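Aspartate-semialdehyde dehydrogenase (Thermus thermophilus, PDB 2YV3) probably catalyses the NADPH-dependent reductive dephosphorylation of L-aspartyl-4-phosphate to L-aspartate-semialdehyde, a step shared by lysine, methionine and threonine biosynthesis. Local coordinates at residues R23-S28 / Q322-W327; E29-A34 / L60-V65; G85-D90 / F114-I119; V242-A247 / L303-V308. One frame throughout, in Å; residues are numbered along the deposited sequence.

Contact 1: residues R23-S28 / Q322-W327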
# COMPACT_ATOMS: atom_id res chain seq x y z
N ARG A 23 -3.64 -31.30 -5.71
CA ARG A 23 -5.08 -31.53 -5.63
C ARG A 23 -5.33 -32.93 -6.12
O ARG A 23 -6.47 -33.39 -6.19
CB ARG A 23 -5.85 -30.56 -6.54
CG ARG A 23 -5.50 -29.10 -6.38
CD ARG A 23 -6.75 -28.25 -6.21
NE ARG A 23 -6.94 -27.91 -4.80
CZ ARG A 23 -8.06 -27.42 -4.28
NH1 ARG A 23 -9.12 -27.20 -5.05
NH2 ARG A 23 -8.11 -27.14 -2.99
N ASN A 24 -4.25 -33.61 -6.47
CA ASN A 24 -4.31 -34.97 -7.00
C ASN A 24 -5.20 -34.95 -8.22
O ASN A 24 -6.10 -35.77 -8.34
CB ASN A 24 -4.89 -35.94 -5.97
CG ASN A 24 -4.15 -35.91 -4.65
OD1 ASN A 24 -4.36 -35.02 -3.83
ND2 ASN A 24 -3.27 -36.89 -4.44
N PHE A 25 -4.96 -33.99 -9.11
CA PHE A 25 -5.77 -33.89 -10.32
C PHE A 25 -5.54 -35.15 -11.15
O PHE A 25 -4.42 -35.41 -11.60
CB PHE A 25 -5.43 -32.65 -11.14
CG PHE A 25 -6.49 -32.28 -12.14
CD1 PHE A 25 -6.51 -32.84 -13.41
CD2 PHE A 25 -7.53 -31.40 -11.78
CE1 PHE A 25 -7.55 -32.54 -14.32
CE2 PHE A 25 -8.57 -31.10 -12.68
CZ PHE A 25 -8.58 -31.67 -13.94
N PRO A 26 -6.60 -35.92 -11.37
CA PRO A 26 -6.62 -37.18 -12.12
C PRO A 26 -6.43 -37.01 -13.61
O PRO A 26 -7.40 -36.89 -14.35
CB PRO A 26 -7.99 -37.74 -11.81
CG PRO A 26 -8.84 -36.50 -11.86
CD PRO A 26 -7.98 -35.50 -11.06
N LEU A 27 -5.18 -36.97 -14.06
CA LEU A 27 -4.95 -36.87 -15.49
C LEU A 27 -4.84 -38.30 -16.03
O LEU A 27 -5.17 -39.26 -15.33
CB LEU A 27 -3.67 -36.07 -15.80
CG LEU A 27 -2.38 -36.10 -14.97
CD1 LEU A 27 -2.39 -35.01 -13.92
CD2 LEU A 27 -2.20 -37.48 -14.37
N SER A 28 -4.40 -38.41 -17.28
CA SER A 28 -4.22 -39.70 -17.97
C SER A 28 -2.93 -39.46 -18.71
O SER A 28 -2.05 -40.32 -18.78
CB SER A 28 -5.38 -39.95 -18.97
OG SER A 28 -5.02 -40.77 -20.08
N GLN A 322 -11.04 -24.76 -11.81
CA GLN A 322 -12.22 -24.54 -12.64
C GLN A 322 -12.50 -25.84 -13.34
O GLN A 322 -13.64 -26.20 -13.56
CB GLN A 322 -11.98 -23.44 -13.68
CG GLN A 322 -12.23 -22.06 -13.13
CD GLN A 322 -11.54 -20.96 -13.90
OE1 GLN A 322 -10.34 -20.81 -13.84
NE2 GLN A 322 -12.31 -20.18 -14.65
N ILE A 323 -11.42 -26.55 -13.68
CA ILE A 323 -11.52 -27.83 -14.34
C ILE A 323 -12.09 -28.88 -13.39
O ILE A 323 -12.97 -29.66 -13.76
CB ILE A 323 -10.14 -28.28 -14.83
CG1 ILE A 323 -9.60 -27.29 -15.85
CG2 ILE A 323 -10.25 -29.64 -15.49
CD1 ILE A 323 -9.38 -25.90 -15.32
N ALA A 324 -11.58 -28.90 -12.16
CA ALA A 324 -12.06 -29.84 -11.15
C ALA A 324 -13.58 -29.73 -11.11
O ALA A 324 -14.26 -30.72 -10.84
CB ALA A 324 -11.48 -29.50 -9.79
N GLU A 325 -14.10 -28.54 -11.39
CA GLU A 325 -15.53 -28.32 -11.40
C GLU A 325 -16.09 -28.74 -12.74
O GLU A 325 -17.17 -29.33 -12.81
CB GLU A 325 -15.89 -26.84 -11.17
CG GLU A 325 -15.28 -26.16 -9.94
CD GLU A 325 -15.16 -27.08 -8.74
OE1 GLU A 325 -16.08 -27.90 -8.51
OE2 GLU A 325 -14.15 -26.97 -8.01
N GLU A 326 -15.38 -28.42 -13.82
CA GLU A 326 -15.83 -28.81 -15.15
C GLU A 326 -16.32 -30.23 -14.94
O GLU A 326 -17.45 -30.56 -15.29
CB GLU A 326 -14.67 -28.75 -16.16
CG GLU A 326 -14.45 -30.02 -16.96
CD GLU A 326 -14.32 -29.78 -18.46
OE1 GLU A 326 -15.22 -29.12 -19.03
OE2 GLU A 326 -13.34 -30.26 -19.06
N TRP A 327 -15.48 -31.06 -14.34
CA TRP A 327 -15.83 -32.44 -14.03
C TRP A 327 -17.25 -32.51 -13.48
O TRP A 327 -18.05 -33.33 -13.91
CB TRP A 327 -14.87 -33.00 -12.98
CG TRP A 327 -13.54 -33.43 -13.50
CD1 TRP A 327 -12.53 -32.63 -13.98
CD2 TRP A 327 -13.06 -34.77 -13.57
NE1 TRP A 327 -11.45 -33.41 -14.34
CE2 TRP A 327 -11.75 -34.72 -14.10
CE3 TRP A 327 -13.62 -36.02 -13.24
CZ2 TRP A 327 -10.98 -35.88 -14.30
CZ3 TRP A 327 -12.85 -37.17 -13.44
CH2 TRP A 327 -11.55 -37.09 -13.96
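With CG anti to its backbone N (chi1 -162°), F25 brings the far end of its ring up to helix 322-327, while in W327 CG is anti to the carbonyl carbon (chi1 -79°), on a side chain that leaves the helix toward the loop. The two ring planes stand at 86°, the F25 centroid 5.3 Å from that of the W327 five-membered ring. F25 CZ comes 3.4 Å from W327 NE1. The edge of the same phenyl ring faces the helix backbone, A324 N lying near its plane at 3.8 Å from F25 CE2, and I323 CG2 also lies at that edge, though modelled too close to measure reliably. P26, at the centre of an inverse gamma turn, slides past the indole with CG 3.3 Å from W327 CZ2, and its CD sits over one face of F25, toward the rim. No hydrogen bond joins the segments, so apolar fit carries the contact. An alanine in place of F25 would probably open a gap between I323 and W327 and leave the indole freer to turn. N24, within this loop, ends helix 11-22 in a Schellman motif, and helix 319-327 packs through I323 on strands 64-67 and 87-90 of the NAD-binding domain.

Contact 2: residues E29-A34 / L60-V65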
# COMPACT_ATOMS: atom_id res chain seq x y z
N GLU A 29 -2.85 -38.25 -19.24
CA GLU A 29 -1.72 -37.78 -19.99
C GLU A 29 -1.07 -36.66 -19.21
O GLU A 29 -1.57 -36.26 -18.16
CB GLU A 29 -2.19 -37.27 -21.36
CG GLU A 29 -1.16 -36.44 -22.12
CD GLU A 29 0.11 -37.23 -22.42
OE1 GLU A 29 -0.00 -38.28 -23.08
OE2 GLU A 29 1.22 -36.80 -22.00
N LEU A 30 0.02 -36.15 -19.74
CA LEU A 30 0.78 -35.10 -19.11
C LEU A 30 1.54 -34.38 -20.23
O LEU A 30 2.58 -34.87 -20.68
CB LEU A 30 1.77 -35.74 -18.13
CG LEU A 30 2.84 -36.70 -18.69
CD1 LEU A 30 3.74 -37.14 -17.56
CD2 LEU A 30 2.22 -37.92 -19.37
N ARG A 31 1.03 -33.24 -20.69
CA ARG A 31 1.69 -32.49 -21.76
C ARG A 31 2.05 -31.04 -21.43
O ARG A 31 1.18 -30.21 -21.15
CB ARG A 31 0.82 -32.53 -23.02
CG ARG A 31 0.71 -33.90 -23.65
CD ARG A 31 -0.24 -33.87 -24.82
NE ARG A 31 -0.18 -35.10 -25.59
CZ ARG A 31 0.77 -35.40 -26.46
NH1 ARG A 31 1.77 -34.56 -26.68
NH2 ARG A 31 0.74 -36.56 -27.11
N LEU A 32 3.35 -30.75 -21.48
CA LEU A 32 3.87 -29.42 -21.20
C LEU A 32 4.27 -28.74 -22.50
O LEU A 32 5.01 -29.31 -23.30
CB LEU A 32 5.07 -29.53 -20.29
CG LEU A 32 4.80 -30.28 -18.98
CD1 LEU A 32 5.93 -29.91 -18.00
CD2 LEU A 32 3.40 -29.91 -18.42
N TYR A 33 3.80 -27.52 -22.70
CA TYR A 33 4.10 -26.78 -23.91
C TYR A 33 4.61 -25.36 -23.67
O TYR A 33 4.08 -24.61 -22.86
CB TYR A 33 2.84 -26.73 -24.79
CG TYR A 33 2.51 -28.01 -25.50
CD1 TYR A 33 3.28 -28.44 -26.60
CD2 TYR A 33 1.44 -28.81 -25.10
CE1 TYR A 33 2.99 -29.62 -27.27
CE2 TYR A 33 1.14 -29.99 -25.76
CZ TYR A 33 1.92 -30.39 -26.85
OH TYR A 33 1.64 -31.56 -27.51
N ALA A 34 5.66 -24.99 -24.41
CA ALA A 34 6.24 -23.66 -24.30
C ALA A 34 6.55 -23.18 -25.71
O ALA A 34 6.59 -23.97 -26.65
CB ALA A 34 7.53 -23.70 -23.47
N LEU A 60 -3.11 -30.19 -31.53
CA LEU A 60 -3.13 -31.59 -31.08
C LEU A 60 -2.24 -31.86 -29.86
O LEU A 60 -1.22 -31.20 -29.66
CB LEU A 60 -2.69 -32.51 -32.23
CG LEU A 60 -3.35 -33.89 -32.29
CD1 LEU A 60 -4.75 -33.72 -32.87
CD2 LEU A 60 -2.53 -34.87 -33.14
N PRO A 61 -2.64 -32.82 -29.01
CA PRO A 61 -3.82 -33.69 -28.98
C PRO A 61 -4.30 -33.75 -27.52
O PRO A 61 -3.86 -34.63 -26.77
CB PRO A 61 -3.24 -35.02 -29.41
CG PRO A 61 -1.93 -35.05 -28.63
CD PRO A 61 -1.48 -33.57 -28.49
N VAL A 62 -5.22 -32.88 -27.11
CA VAL A 62 -5.60 -32.92 -25.71
C VAL A 62 -7.05 -32.62 -25.30
O VAL A 62 -7.79 -31.92 -25.99
CB VAL A 62 -4.64 -32.01 -24.91
CG1 VAL A 62 -5.21 -30.61 -24.78
CG2 VAL A 62 -4.32 -32.64 -23.57
N ASP A 63 -7.41 -33.17 -24.14
CA ASP A 63 -8.73 -33.03 -23.52
C ASP A 63 -8.89 -31.67 -22.86
O ASP A 63 -9.95 -31.05 -22.91
CB ASP A 63 -8.89 -34.09 -22.45
CG ASP A 63 -9.68 -35.27 -22.91
OD1 ASP A 63 -9.41 -36.39 -22.42
OD2 ASP A 63 -10.57 -35.06 -23.75
N LEU A 64 -7.83 -31.23 -22.21
CA LEU A 64 -7.87 -29.97 -21.50
C LEU A 64 -6.58 -29.20 -21.72
O LEU A 64 -5.48 -29.76 -21.68
CB LEU A 64 -8.06 -30.25 -20.02
CG LEU A 64 -8.17 -29.05 -19.08
CD1 LEU A 64 -9.56 -28.43 -19.17
CD2 LEU A 64 -7.88 -29.53 -17.67
N VAL A 65 -6.72 -27.90 -21.94
CA VAL A 65 -5.57 -27.04 -22.15
C VAL A 65 -5.55 -25.91 -21.12
O VAL A 65 -6.45 -25.07 -21.08
CB VAL A 65 -5.60 -26.44 -23.56
CG1 VAL A 65 -6.88 -25.70 -23.75
CG2 VAL A 65 -4.42 -25.50 -23.77
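R31 lays the face of its guanidinium on the ring of P61, and this is the close part of the contact. P61 CG stands 3.2 Å above the guanidinium plane, offset toward the rim and 3.4 Å from R31 NH2. The arginine reaches that far because its chain is extended from CG to NE, and it meets the proline side chain at about a right angle. A cis peptide bond precedes P61. Y33 adds its hydroxyl, OH lying 3.8 Å from P61 CD. Toward V62 the fit is looser, with R31 CD 4.4 Å from V62 CG2. L60 is exposed and contributes mainly its backbone, and the carboxylate of E29 is engaged within its own segment: its OE2 takes the N-H of L30 at 2.6 Å, from above the carboxylate plane. Strand 3-6 runs between strands 31-34 and 64-67 in the Rossmann-type sheet, and R31 bonds through its backbone to V3 and V5 there, so these side chains bridge over an intervening strand. Chemically, a flat cation rests on an aliphatic ring. The contact thus probably rests on dispersion and shape, with no hydrogen bond or salt bridge between the segments and no N-H spent on the proline.

Contact 3: residues G85-D90 / F114-I119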
# COMPACT_ATOMS: atom_id res chain seq x y z
N GLY A 85 -11.35 -30.13 -29.70
CA GLY A 85 -12.14 -30.71 -28.63
C GLY A 85 -11.49 -30.62 -27.27
O GLY A 85 -11.78 -31.42 -26.40
N ALA A 86 -10.61 -29.64 -27.10
CA ALA A 86 -9.92 -29.44 -25.83
C ALA A 86 -10.60 -28.31 -25.08
O ALA A 86 -10.96 -27.30 -25.71
CB ALA A 86 -8.46 -29.08 -26.07
N LEU A 87 -10.80 -28.46 -23.77
CA LEU A 87 -11.42 -27.38 -22.99
C LEU A 87 -10.31 -26.39 -22.72
O LEU A 87 -9.26 -26.77 -22.23
CB LEU A 87 -11.96 -27.87 -21.65
CG LEU A 87 -12.94 -26.83 -21.12
CD1 LEU A 87 -14.34 -27.23 -21.62
CD2 LEU A 87 -12.92 -26.73 -19.61
N VAL A 88 -10.52 -25.12 -23.03
CA VAL A 88 -9.46 -24.14 -22.82
C VAL A 88 -9.67 -23.12 -21.71
O VAL A 88 -10.61 -22.32 -21.73
CB VAL A 88 -9.14 -23.36 -24.12
CG1 VAL A 88 -7.85 -22.56 -23.92
CG2 VAL A 88 -9.02 -24.31 -25.31
N VAL A 89 -8.77 -23.17 -20.74
CA VAL A 89 -8.75 -22.26 -19.62
C VAL A 89 -7.48 -21.44 -19.82
O VAL A 89 -6.37 -21.98 -19.82
CB VAL A 89 -8.68 -23.01 -18.29
CG1 VAL A 89 -9.00 -22.08 -17.15
CG2 VAL A 89 -9.65 -24.18 -18.29
N ASP A 90 -7.66 -20.14 -20.01
CA ASP A 90 -6.54 -19.25 -20.23
C ASP A 90 -6.39 -18.22 -19.10
O ASP A 90 -7.35 -17.55 -18.75
CB ASP A 90 -6.74 -18.55 -21.57
CG ASP A 90 -5.66 -17.53 -21.87
OD1 ASP A 90 -4.47 -17.91 -21.94
OD2 ASP A 90 -6.00 -16.34 -22.05
N PHE A 114 -20.30 -24.17 -17.61
CA PHE A 114 -21.00 -24.96 -18.60
C PHE A 114 -21.72 -24.10 -19.63
O PHE A 114 -22.49 -24.59 -20.46
CB PHE A 114 -21.92 -25.93 -17.87
CG PHE A 114 -21.25 -26.64 -16.72
CD1 PHE A 114 -20.19 -27.52 -16.95
CD2 PHE A 114 -21.60 -26.35 -15.40
CE1 PHE A 114 -19.49 -28.10 -15.88
CE2 PHE A 114 -20.92 -26.93 -14.34
CZ PHE A 114 -19.86 -27.80 -14.58
N GLN A 115 -21.43 -22.80 -19.59
CA GLN A 115 -22.01 -21.89 -20.55
C GLN A 115 -20.93 -21.62 -21.60
O GLN A 115 -21.16 -20.92 -22.59
CB GLN A 115 -22.45 -20.59 -19.90
CG GLN A 115 -23.57 -19.95 -20.68
CD GLN A 115 -23.94 -18.59 -20.15
OE1 GLN A 115 -24.09 -18.40 -18.94
NE2 GLN A 115 -24.13 -17.64 -21.06
N HIS A 116 -19.75 -22.17 -21.35
CA HIS A 116 -18.63 -22.03 -22.26
C HIS A 116 -18.97 -22.77 -23.55
O HIS A 116 -19.83 -23.66 -23.56
CB HIS A 116 -17.38 -22.67 -21.67
CG HIS A 116 -17.18 -24.09 -22.08
ND1 HIS A 116 -16.95 -24.46 -23.38
CD2 HIS A 116 -17.16 -25.24 -21.35
CE1 HIS A 116 -16.80 -25.77 -23.45
NE2 HIS A 116 -16.92 -26.27 -22.23
N ARG A 117 -18.28 -22.41 -24.62
CA ARG A 117 -18.45 -23.02 -25.93
C ARG A 117 -17.08 -23.40 -26.50
O ARG A 117 -16.96 -23.62 -27.70
CB ARG A 117 -19.16 -22.06 -26.90
CG ARG A 117 -20.69 -22.00 -26.77
CD ARG A 117 -21.32 -21.02 -27.78
NE ARG A 117 -20.90 -21.27 -29.16
CZ ARG A 117 -21.23 -22.35 -29.87
NH1 ARG A 117 -21.99 -23.29 -29.34
NH2 ARG A 117 -20.79 -22.48 -31.12
N GLY A 118 -16.06 -23.47 -25.64
CA GLY A 118 -14.73 -23.83 -26.09
C GLY A 118 -13.59 -23.29 -25.23
O GLY A 118 -12.54 -23.94 -25.08
N ILE A 119 -13.78 -22.10 -24.66
CA ILE A 119 -12.77 -21.47 -23.82
C ILE A 119 -13.42 -20.90 -22.56
O ILE A 119 -14.62 -20.67 -22.51
CB ILE A 119 -12.07 -20.29 -24.55
CG1 ILE A 119 -11.81 -20.64 -26.03
CG2 ILE A 119 -10.77 -19.93 -23.83
CD1 ILE A 119 -10.79 -21.73 -26.26
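V88 gives its N-H to the carbonyl of a glycine whose backbone is far from extended: G118, at phi 154° and psi -33°, sits immediately before the strand that begins at I119. A side chain at G118 would jam against the carbonyl O of R117, so the bend depends on its absence. The bond from V88 N to G118 O is 3.1 Å long, with 148° at the hydrogen. On the other side of the same bridge V88 O receives a CA-H...O contact from I119 CA, also at 3.1 Å, and V88 goes on to bond with the backbone of I120. The side chains of V88 and I119 lie side by side and point the same way, V88 CB being 3.8 Å from I119 CG2. The imidazole of H116 turns its edge to the bend, and ND1 accepts a weak hydrogen bond from G118 N, which lies in the plane of the ring. The far end of that ring abuts L87 CD1, though the modelled separation there is too short to be trusted. An alanine in place of H116 would probably leave the G118 N-H without this acceptor and the bend less firmly held. V88 and I119 both pack on A82 of helix 70-83, whereas L87 and V89 touch helix 319-327. L87 also bonds through its backbone to D63 and V65. The arrangement is that of the parallel part of a Rossmann-type sheet layered between helices, with 119-121 as its outermost strand within the chain.

Contact 4: residues V242-A247 / L303-V308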
# COMPACT_ATOMS: atom_id res chain seq x y z
N VAL A 242 -9.31 -2.75 1.21
CA VAL A 242 -10.61 -2.58 0.57
C VAL A 242 -11.60 -1.74 1.38
O VAL A 242 -11.49 -1.62 2.59
CB VAL A 242 -11.22 -3.97 0.26
CG1 VAL A 242 -12.55 -3.82 -0.48
CG2 VAL A 242 -10.23 -4.77 -0.56
N SER A 243 -12.56 -1.14 0.68
CA SER A 243 -13.59 -0.32 1.32
C SER A 243 -14.83 -0.47 0.47
O SER A 243 -14.74 -0.65 -0.74
CB SER A 243 -13.15 1.13 1.35
OG SER A 243 -11.89 1.24 1.98
N VAL A 244 -16.00 -0.41 1.11
CA VAL A 244 -17.24 -0.59 0.38
C VAL A 244 -18.41 0.15 1.01
O VAL A 244 -18.44 0.39 2.22
CB VAL A 244 -17.66 -2.09 0.30
CG1 VAL A 244 -18.66 -2.28 -0.78
CG2 VAL A 244 -16.46 -2.98 0.09
N GLU A 245 -19.39 0.49 0.19
CA GLU A 245 -20.60 1.13 0.66
C GLU A 245 -21.66 0.08 0.32
O GLU A 245 -21.70 -0.43 -0.80
CB GLU A 245 -20.85 2.45 -0.08
CG GLU A 245 -22.03 3.25 0.46
CD GLU A 245 -22.20 4.59 -0.22
OE1 GLU A 245 -22.24 4.63 -1.48
OE2 GLU A 245 -22.31 5.61 0.50
N PHE A 246 -22.51 -0.25 1.30
CA PHE A 246 -23.53 -1.27 1.09
C PHE A 246 -24.97 -0.81 0.99
O PHE A 246 -25.30 0.34 1.28
CB PHE A 246 -23.42 -2.32 2.18
CG PHE A 246 -22.13 -3.07 2.17
CD1 PHE A 246 -21.95 -4.15 1.30
CD2 PHE A 246 -21.08 -2.69 3.00
CE1 PHE A 246 -20.74 -4.84 1.26
CE2 PHE A 246 -19.87 -3.38 2.97
CZ PHE A 246 -19.70 -4.46 2.10
N ALA A 247 -25.82 -1.73 0.57
CA ALA A 247 -27.25 -1.45 0.45
C ALA A 247 -27.82 -1.70 1.83
O ALA A 247 -28.47 -0.84 2.43
CB ALA A 247 -27.89 -2.38 -0.56
N LEU A 303 -17.68 -0.53 5.20
CA LEU A 303 -16.73 -1.43 5.84
C LEU A 303 -15.34 -1.27 5.25
O LEU A 303 -15.19 -1.09 4.05
CB LEU A 303 -17.16 -2.87 5.60
CG LEU A 303 -18.08 -3.62 6.54
CD1 LEU A 303 -18.30 -4.97 5.94
CD2 LEU A 303 -17.46 -3.76 7.92
N ASP A 304 -14.34 -1.36 6.11
CA ASP A 304 -12.95 -1.28 5.68
C ASP A 304 -12.26 -2.60 6.04
O ASP A 304 -12.01 -2.86 7.21
CB ASP A 304 -12.23 -0.14 6.37
CG ASP A 304 -12.73 1.23 5.93
OD1 ASP A 304 -13.89 1.55 6.25
OD2 ASP A 304 -11.96 1.98 5.26
N PHE A 305 -11.96 -3.43 5.05
CA PHE A 305 -11.25 -4.67 5.34
C PHE A 305 -9.94 -4.69 4.57
O PHE A 305 -9.71 -3.84 3.73
CB PHE A 305 -12.08 -5.92 5.01
CG PHE A 305 -12.94 -5.80 3.78
CD1 PHE A 305 -14.14 -5.07 3.82
CD2 PHE A 305 -12.58 -6.44 2.60
CE1 PHE A 305 -14.97 -5.00 2.72
CE2 PHE A 305 -13.41 -6.38 1.48
CZ PHE A 305 -14.62 -5.65 1.54
N PHE A 306 -9.09 -5.66 4.90
CA PHE A 306 -7.78 -5.85 4.27
C PHE A 306 -7.78 -7.29 3.77
O PHE A 306 -8.37 -8.16 4.39
CB PHE A 306 -6.66 -5.65 5.30
CG PHE A 306 -5.29 -5.48 4.69
CD1 PHE A 306 -4.98 -4.33 3.97
CD2 PHE A 306 -4.33 -6.46 4.83
CE1 PHE A 306 -3.73 -4.17 3.38
CE2 PHE A 306 -3.06 -6.31 4.25
CZ PHE A 306 -2.76 -5.15 3.52
N VAL A 307 -7.12 -7.56 2.66
CA VAL A 307 -7.13 -8.90 2.13
C VAL A 307 -5.80 -9.33 1.55
O VAL A 307 -5.08 -8.53 0.97
CB VAL A 307 -8.21 -9.04 1.03
CG1 VAL A 307 -8.43 -10.50 0.70
CG2 VAL A 307 -9.52 -8.38 1.49
N VAL A 308 -5.47 -10.60 1.70
CA VAL A 308 -4.24 -11.07 1.13
C VAL A 308 -4.49 -12.44 0.51
O VAL A 308 -5.25 -13.24 1.03
CB VAL A 308 -3.13 -11.13 2.22
CG1 VAL A 308 -1.75 -11.07 1.59
CG2 VAL A 308 -3.29 -9.96 3.16
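V242 and F305 pack together on an antiparallel pair of strands in the mixed sheet of the dimerisation domain, where the side chains of one face interlock. The F305 ring is the bump that fills the hollow bordered by V242, V244 and V307. Its CG lies between the backbone N and the carbonyl carbon (chi1 37°), and the ring lies against the two valines of strand 242-246. V242 CB stands over the ring face in a CH-pi contact, 3.9 Å from the centroid and 30° off the normal. V244 CG2 approaches obliquely, 3.6 Å from F305 CZ, and V307 CG2 closes in at the ring edge. Farther along, the F246 ring fits between its neighbours, with V244 CG1 over one face, toward the rim, and L303 CB at the edge. L303 CD1 adds a contact of 3.7 Å to F246 CE2. Helix 125-141 packs on this relief, L134 and L137 touching F305 and L130 touching V242. The other face, carrying S243 and D304, is turned to the second subunit, whose I147 packs on S243 and whose Y203 makes a weak hydrogen bond to D304. Backbone bonds hold the register: V242 N gives to F305 O at 2.8 Å, with a weak return bond, and V244 and L303 form a reciprocal pair. In that pair V244 N meets L303 O at 3.1 Å, in the plane of the carbonyl.

Contacts 1, 2 and 3 cluster in the NAD-binding domain, their centres about 14 Å apart pairwise. Contacts 2 and 3 share a sheet, with V65 N 2.8 Å from L87 O in a probable hydrogen bond, and contact 1 packs against both, I323 meeting L64 and V89. Contact 4 stands apart in the dimerisation domain, its centre about 33 Å from those of contacts 1 and 3 and about 40 Å from that of contact 2. Predicted sites lie near both groups: between side chains, Y33 is about 9 Å from T9, part of the predicted NADP site, I119 about 9 Å from R96, which probably binds phosphate, and V307 about 8 Å from H238, the likely proton acceptor.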